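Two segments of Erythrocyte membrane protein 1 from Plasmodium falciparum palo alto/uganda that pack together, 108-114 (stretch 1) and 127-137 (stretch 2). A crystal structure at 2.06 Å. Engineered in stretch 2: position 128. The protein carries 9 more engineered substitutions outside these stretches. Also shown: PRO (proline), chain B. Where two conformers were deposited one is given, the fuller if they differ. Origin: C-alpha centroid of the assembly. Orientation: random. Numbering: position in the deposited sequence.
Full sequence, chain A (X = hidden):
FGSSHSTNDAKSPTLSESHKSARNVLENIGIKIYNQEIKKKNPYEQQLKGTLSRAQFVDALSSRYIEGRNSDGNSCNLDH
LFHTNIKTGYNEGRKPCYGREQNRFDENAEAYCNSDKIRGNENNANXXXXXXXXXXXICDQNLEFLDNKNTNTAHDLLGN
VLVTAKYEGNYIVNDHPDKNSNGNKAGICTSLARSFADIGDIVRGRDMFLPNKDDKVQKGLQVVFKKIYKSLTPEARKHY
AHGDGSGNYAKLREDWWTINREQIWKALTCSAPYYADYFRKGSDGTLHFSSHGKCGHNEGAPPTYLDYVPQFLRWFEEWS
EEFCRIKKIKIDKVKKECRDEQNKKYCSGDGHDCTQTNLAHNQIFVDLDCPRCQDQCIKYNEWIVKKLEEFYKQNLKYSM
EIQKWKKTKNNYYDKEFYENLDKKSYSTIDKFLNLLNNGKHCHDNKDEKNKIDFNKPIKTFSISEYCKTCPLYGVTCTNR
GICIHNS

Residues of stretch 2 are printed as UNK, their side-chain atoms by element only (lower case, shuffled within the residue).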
ATOM      1  N   ASN A 108      12.568  -8.370  -0.521  1.00 38.83           N
ATOM      2  CA  ASN A 108      13.478  -7.541  -1.294  1.00 37.91           C
ATOM      3  C   ASN A 108      12.847  -6.899  -2.528  1.00 39.43           C
ATOM      4  O   ASN A 108      13.561  -6.285  -3.313  1.00 39.31           O
ATOM      5  CB  ASN A 108      14.779  -8.288  -1.609  1.00 42.26           C
ATOM      6  CG  ASN A 108      15.626  -8.528  -0.393  1.00 52.71           C
ATOM      7  OD1 ASN A 108      15.991  -9.662  -0.096  1.00 52.09           O
ATOM      8  ND2 ASN A 108      15.958  -7.465   0.336  1.00 45.40           N
ATOM      9  N   ALA A 109      11.502  -6.974  -2.669  1.00 33.57           N
ATOM     10  CA  ALA A 109      10.775  -6.275  -3.724  1.00 32.62           C
ATOM     11  C   ALA A 109      10.959  -4.766  -3.398  1.00 39.53           C
ATOM     12  O   ALA A 109      10.834  -4.335  -2.250  1.00 39.24           O
ATOM     13  CB  ALA A 109       9.306  -6.649  -3.700  1.00 33.13           C
ATOM     14  N   GLU A 110      11.386  -4.006  -4.384  1.00 37.40           N
ATOM     15  CA  GLU A 110      11.740  -2.609  -4.184  1.00 36.84           C
ATOM     16  C   GLU A 110      10.601  -1.657  -4.467  1.00 37.74           C
ATOM     17  O   GLU A 110       9.881  -1.845  -5.435  1.00 36.30           O
ATOM     18  CB  GLU A 110      12.971  -2.222  -5.061  1.00 38.08           C
ATOM     19  CG  GLU A 110      13.860  -3.360  -5.565  0.50 49.43           C
ATOM     20  CD  GLU A 110      13.407  -4.062  -6.836  0.50 66.19           C
ATOM     21  OE1 GLU A 110      13.943  -3.736  -7.920  0.50 70.45           O
ATOM     22  OE2 GLU A 110      12.553  -4.974  -6.741  0.50 43.60           O
ATOM     23  N   ALA A 111      10.505  -0.577  -3.692  1.00 36.38           N
ATOM     24  CA  ALA A 111       9.557   0.495  -4.028  1.00 37.72           C
ATOM     25  C   ALA A 111      10.279   1.395  -5.064  1.00 40.67           C
ATOM     26  O   ALA A 111      11.518   1.429  -5.085  1.00 39.25           O
ATOM     27  CB  ALA A 111       9.229   1.318  -2.789  1.00 38.89           C
ATOM     28  N   TYR A 112       9.522   2.100  -5.906  1.00 37.00           N
ATOM     29  CA  TYR A 112      10.084   3.056  -6.867  1.00 36.51           C
ATOM     30  C   TYR A 112       9.778   4.484  -6.362  1.00 38.34           C
ATOM     31  O   TYR A 112       8.610   4.863  -6.323  1.00 36.55           O
ATOM     32  CB  TYR A 112       9.518   2.829  -8.278  1.00 37.85           C
ATOM     33  CG  TYR A 112      10.081   3.800  -9.292  1.00 39.69           C
ATOM     34  CD1 TYR A 112      11.192   3.466 -10.066  1.00 41.16           C
ATOM     35  CD2 TYR A 112       9.554   5.084  -9.424  1.00 40.19           C
ATOM     36  CE1 TYR A 112      11.740   4.377 -10.974  1.00 41.79           C
ATOM     37  CE2 TYR A 112      10.110   6.007 -10.301  1.00 41.50           C
ATOM     38  CZ  TYR A 112      11.188   5.645 -11.093  1.00 50.47           C
ATOM     39  OH  TYR A 112      11.673   6.561 -11.993  1.00 50.08           O
ATOM     40  N   CYS A 113      10.827   5.263  -6.004  1.00 34.53           N
ATOM     41  CA  CYS A 113      10.750   6.636  -5.466  1.00 34.55           C
ATOM     42  C   CYS A 113      11.456   7.673  -6.372  1.00 38.85           C
ATOM     43  O   CYS A 113      11.565   8.829  -5.983  1.00 39.81           O
ATOM     44  CB  CYS A 113      11.310   6.698  -4.040  1.00 35.42           C
ATOM     45  SG  CYS A 113      10.682   5.418  -2.932  0.75 39.96           S
ATOM     46  N   ASN A 114      11.923   7.284  -7.552  1.00 36.44           N
ATOM     47  CA  ASN A 114      12.604   8.209  -8.478  1.00 36.55           C
ATOM     48  C   ASN A 114      11.621   9.018  -9.347  1.00 41.86           C
ATOM     49  O   ASN A 114      10.410   8.894  -9.182  1.00 39.14           O
ATOM     50  CB  ASN A 114      13.686   7.488  -9.312  1.00 39.77           C
ATOM     51  CG  ASN A 114      14.799   6.848  -8.498  1.00 74.47           C
ATOM     52  OD1 ASN A 114      15.190   7.319  -7.417  1.00 69.32           O
ATOM     53  ND2 ASN A 114      15.341   5.748  -9.006  1.00 69.91           N
ATOM     54  N   UNK A 127      11.625  15.682  -2.077  1.00 33.44           N
ATOM     55  CA  UNK A 127      10.283  15.195  -1.757  1.00 32.87           C
ATOM     56  C   UNK A 127       9.752  14.312  -2.866  1.00 37.52           C
ATOM     57  O   UNK A 127       9.802  14.700  -4.039  1.00 37.02           O
ATOM     58  N   UNK A 128       9.283  13.095  -2.517  1.00 33.37           N
ATOM     59  CA  UNK A 128       8.850  12.136  -3.541  1.00 32.31           C
ATOM     60  C   UNK A 128       7.815  11.142  -3.072  1.00 34.79           C
ATOM     61  O   UNK A 128       7.827  10.719  -1.918  1.00 33.00           O
ATOM     62  c   UNK A 128      10.067  11.379  -4.078  1.00 32.75           C
ATOM     63  N   UNK A 129       6.938  10.731  -3.985  1.00 32.00           N
ATOM     64  CA  UNK A 129       5.960   9.670  -3.699  1.00 31.64           C
ATOM     65  C   UNK A 129       6.678   8.334  -4.051  1.00 36.23           C
ATOM     66  O   UNK A 129       7.571   8.334  -4.918  1.00 35.54           O
ATOM     67  c   UNK A 129       4.723   9.855  -4.560  1.00 31.98           C
ATOM     68  N   UNK A 130       6.369   7.234  -3.321  1.00 33.89           N
ATOM     69  CA  UNK A 130       6.989   5.914  -3.544  1.00 34.51           C
ATOM     70  C   UNK A 130       5.959   4.949  -4.037  1.00 34.67           C
ATOM     71  O   UNK A 130       5.086   4.568  -3.273  1.00 34.74           O
ATOM     72  s   UNK A 130       9.196   6.306  -1.835  0.75 40.05           S
ATOM     73  c   UNK A 130       7.697   5.384  -2.289  1.00 35.49           C
ATOM     74  N   UNK A 131       6.063   4.535  -5.292  1.00 30.43           N
ATOM     75  CA  UNK A 131       5.141   3.534  -5.850  1.00 30.92           C
ATOM     76  C   UNK A 131       5.509   2.197  -5.223  1.00 33.57           C
ATOM     77  O   UNK A 131       6.673   1.815  -5.294  1.00 31.08           O
ATOM     78  c   UNK A 131       5.243   3.473  -7.370  1.00 31.74           C
ATOM     79  N   UNK A 132       4.570   1.550  -4.484  1.00 30.43           N
ATOM     80  CA  UNK A 132       4.902   0.268  -3.843  1.00 29.44           C
ATOM     81  C   UNK A 132       5.042  -0.859  -4.866  1.00 29.46           C
ATOM     82  O   UNK A 132       4.461  -0.775  -5.949  1.00 28.11           O
ATOM     83  c   UNK A 132       2.610   0.760  -3.461  1.00 35.17           C
ATOM     84  c   UNK A 132       3.722   0.027  -2.893  1.00 30.62           C
ATOM     85  c   UNK A 132       3.142   1.879  -4.312  1.00 30.99           C
ATOM     86  N   UNK A 133       5.811  -1.914  -4.559  1.00 28.36           N
ATOM     87  CA  UNK A 133       5.937  -3.040  -5.526  1.00 29.56           C
ATOM     88  C   UNK A 133       4.599  -3.647  -5.963  1.00 31.99           C
ATOM     89  O   UNK A 133       4.470  -4.011  -7.132  1.00 31.13           O
ATOM     90  c   UNK A 133       6.612  -2.154  -3.342  1.00 29.38           C
ATOM     91  c   UNK A 133       6.920  -3.610  -3.427  1.00 34.73           C
ATOM     92  c   UNK A 133       6.870  -4.043  -4.808  1.00 31.08           C
ATOM     93  N   UNK A 134       3.538  -3.603  -5.077  1.00 29.34           N
ATOM     94  CA  UNK A 134       2.205  -4.068  -5.457  1.00 28.77           C
ATOM     95  C   UNK A 134       1.699  -3.226  -6.640  1.00 32.72           C
ATOM     96  O   UNK A 134       1.109  -3.769  -7.555  1.00 31.67           O
ATOM     97  n   UNK A 134      -1.987  -1.842  -5.288  1.00 31.81           N
ATOM     98  c   UNK A 134      -1.282  -4.035  -3.626  1.00 35.81           C
ATOM     99  c   UNK A 134      -0.181  -4.634  -4.514  1.00 30.06           C
ATOM    100  n   UNK A 134      -1.026  -2.616  -3.346  1.00 28.18           N
ATOM    101  c   UNK A 134       1.230  -4.044  -4.250  1.00 29.20           C
ATOM    102  c   UNK A 134      -1.320  -1.616  -4.164  1.00 35.04           C
ATOM    103  n   UNK A 134      -0.960  -0.379  -3.862  1.00 29.66           N
ATOM    104  N   UNK A 135       1.972  -1.902  -6.651  1.00 30.55           N
ATOM    105  CA  UNK A 135       1.535  -1.042  -7.748  1.00 29.99           C
ATOM    106  C   UNK A 135       2.376  -1.256  -8.982  1.00 32.50           C
ATOM    107  O   UNK A 135       1.821  -1.307 -10.069  1.00 33.74           O
ATOM    108  n   UNK A 135      -0.112   2.485 -12.659  1.00 27.34           N
ATOM    109  c   UNK A 135       0.068   1.722 -11.594  1.00 42.42           C
ATOM    110  c   UNK A 135       1.354   1.474  -8.526  1.00 31.64           C
ATOM    111  c   UNK A 135      -0.057   1.440  -9.117  1.00 31.59           C
ATOM    112  n   UNK A 135       0.478   0.470 -11.757  1.00 41.04           N
ATOM    113  n   UNK A 135      -0.172   2.201 -10.372  1.00 29.73           N
ATOM    114  c   UNK A 135       1.524   0.483  -7.348  1.00 29.06           C
ATOM    115  N   UNK A 136       3.701  -1.220  -8.836  1.00 32.48           N
ATOM    116  CA  UNK A 136       4.657  -1.345  -9.950  1.00 34.15           C
ATOM    117  C   UNK A 136       4.303  -2.484 -10.933  1.00 41.06           C
ATOM    118  O   UNK A 136       4.319  -2.292 -12.152  1.00 42.35           O
ATOM    119  n   UNK A 136      10.925  -0.814  -8.101  1.00 47.79           N
ATOM    120  c   UNK A 136       8.106  -0.711  -8.284  1.00 35.76           C
ATOM    121  c   UNK A 136       6.710  -0.368  -8.738  1.00 33.40           C
ATOM    122  c   UNK A 136      10.362  -0.627  -9.290  1.00 57.35           C
ATOM    123  c   UNK A 136       6.072  -1.580  -9.400  1.00 32.18           C
ATOM    124  n   UNK A 136      11.133  -0.485 -10.360  1.00 44.79           N
ATOM    125  n   UNK A 136       9.040  -0.588  -9.408  1.00 40.34           N
ATOM    126  N   UNK A 137       3.926  -3.640 -10.396  1.00 36.96           N
ATOM    127  CA  UNK A 137       3.648  -4.818 -11.215  1.00 36.31           C
ATOM    128  C   UNK A 137       2.182  -5.184 -11.351  1.00 41.00           C
ATOM    129  O   UNK A 137       1.875  -6.309 -11.721  1.00 40.48           O
ATOM    130  n   UNK A 137       6.787  -5.093 -11.292  1.00 40.30           N
ATOM    131  n   UNK A 137       7.782  -5.167  -9.332  1.00 38.75           N
ATOM    132  c   UNK A 137       5.891  -5.595 -10.349  1.00 38.42           C
ATOM    133  c   UNK A 137       4.503  -5.993 -10.727  1.00 36.01           C
ATOM    134  c   UNK A 137       6.501  -5.633  -9.144  1.00 38.93           C
ATOM    135  c   UNK A 137       7.905  -4.852 -10.626  1.00 38.58           C
TER
HETATM  136  N   PRO B1493      10.767  21.099  -1.704  1.00 41.47           N
HETATM  137  CA  PRO B1493      12.105  20.612  -1.321  1.00 39.80           C
HETATM  138  C   PRO B1493      12.389  19.225  -1.901  1.00 34.08           C
HETATM  139  O   PRO B1493      11.410  18.455  -2.115  1.00 34.51           O
HETATM  140  CB  PRO B1493      12.052  20.583   0.224  1.00 41.76           C
HETATM  141  CG  PRO B1493      10.580  20.560   0.580  1.00 46.32           C
HETATM  142  CD  PRO B1493       9.887  21.304  -0.530  1.00 42.94           C
HETATM  143  OXT PRO B1493      13.584  18.892  -2.093  1.00 46.24           O
HETATM  144  O   HOH W   1       9.633  -3.987  -7.389  1.00 53.34           O

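Position 127 has no side-chain atoms. It touches nothing on stretch 1. Its backbone N donates a hydrogen bond to O of the bound proline, 2.8 Å away. It is Gly127.

Position 128 has one side-chain carbon, a lone CB. It points toward stretch 1 and lies 3.5 Å from Cys113 O. A lone CB means Ala128. This residue is an engineered substitution for Thr.

Position 129 also carries one carbon. It points away from stretch 1, and only the backbone comes close: its O is 3.6 Å from Cys113 CA. It is Ala129.

Position 130 has one carbon followed by one sulfur. The sulfur lies 2.0 Å from Cys113 SG, which is a covalent bond length. One carbon and a bonded sulfur make this Cys130, joined to Cys113 by a disulfide with chi3 of 117°. Its CA also makes a CA-H...O contact with Tyr112 O at 3.4 Å.

Position 131 has one carbon, 4.4 Å from Tyr112 CB. It is Ala131. Its backbone pairs with Tyr112 in both directions: Tyr112 N donates to Ala131 O at 2.9 Å, and Ala131 N donates to Tyr112 O at 2.8 Å. This is a single antiparallel bridge.

Position 132 has three carbons closing a ring onto the backbone N. It is Pro132. Its CA-to-CB bond points away from stretch 1, and its side chain makes no contact there. The residue is the N-cap of the short helix that follows, and its O accepts a hydrogen bond from N of position 136 at 3.0 Å.

Position 133 has the same three-carbon ring. Its CB is 3.7 Å from Ala109 CB, an apolar contact. It is Pro133. Its CD also lies 4.4 Å from Ala111 CB.

Positions 134 and 135 each have three carbons, a nitrogen, then a carbon with two more nitrogens. That is a guanidinium, so they are Arg134 and Arg135. Both side chains are out of reach of stretch 1 and are hydrogen-bonded elsewhere in the structure.

Position 136 has the same guanidinium pattern, but its CA-to-CB bond points toward stretch 1. A terminal nitrogen lies 3.0 Å from Glu110 O, and Tyr112 CB lies over one face of the group. It is Arg136. The nitrogen near Glu110 O is NH1, which donates a hydrogen bond to it. NE is 3.6 Å from Tyr112 CB.

Position 137 has one carbon and a five-membered ring with two nitrogens. It is His137. His137 NE2 and the O of water 1 share a hydrogen bond of 2.9 Å. The same water donates to Glu110 O, 2.9 Å from its O.

The contact therefore has three parts. The disulfide ties the segments covalently, and the Tyr112–Ala131 bridge aligns their backbones. Pro133 packs against Ala109 and Ala111, and Arg136 hydrogen-bonds to Glu110 O and lies against Tyr112 CB.

Stretch 2, residues 127-137: GAACAPPRRRH
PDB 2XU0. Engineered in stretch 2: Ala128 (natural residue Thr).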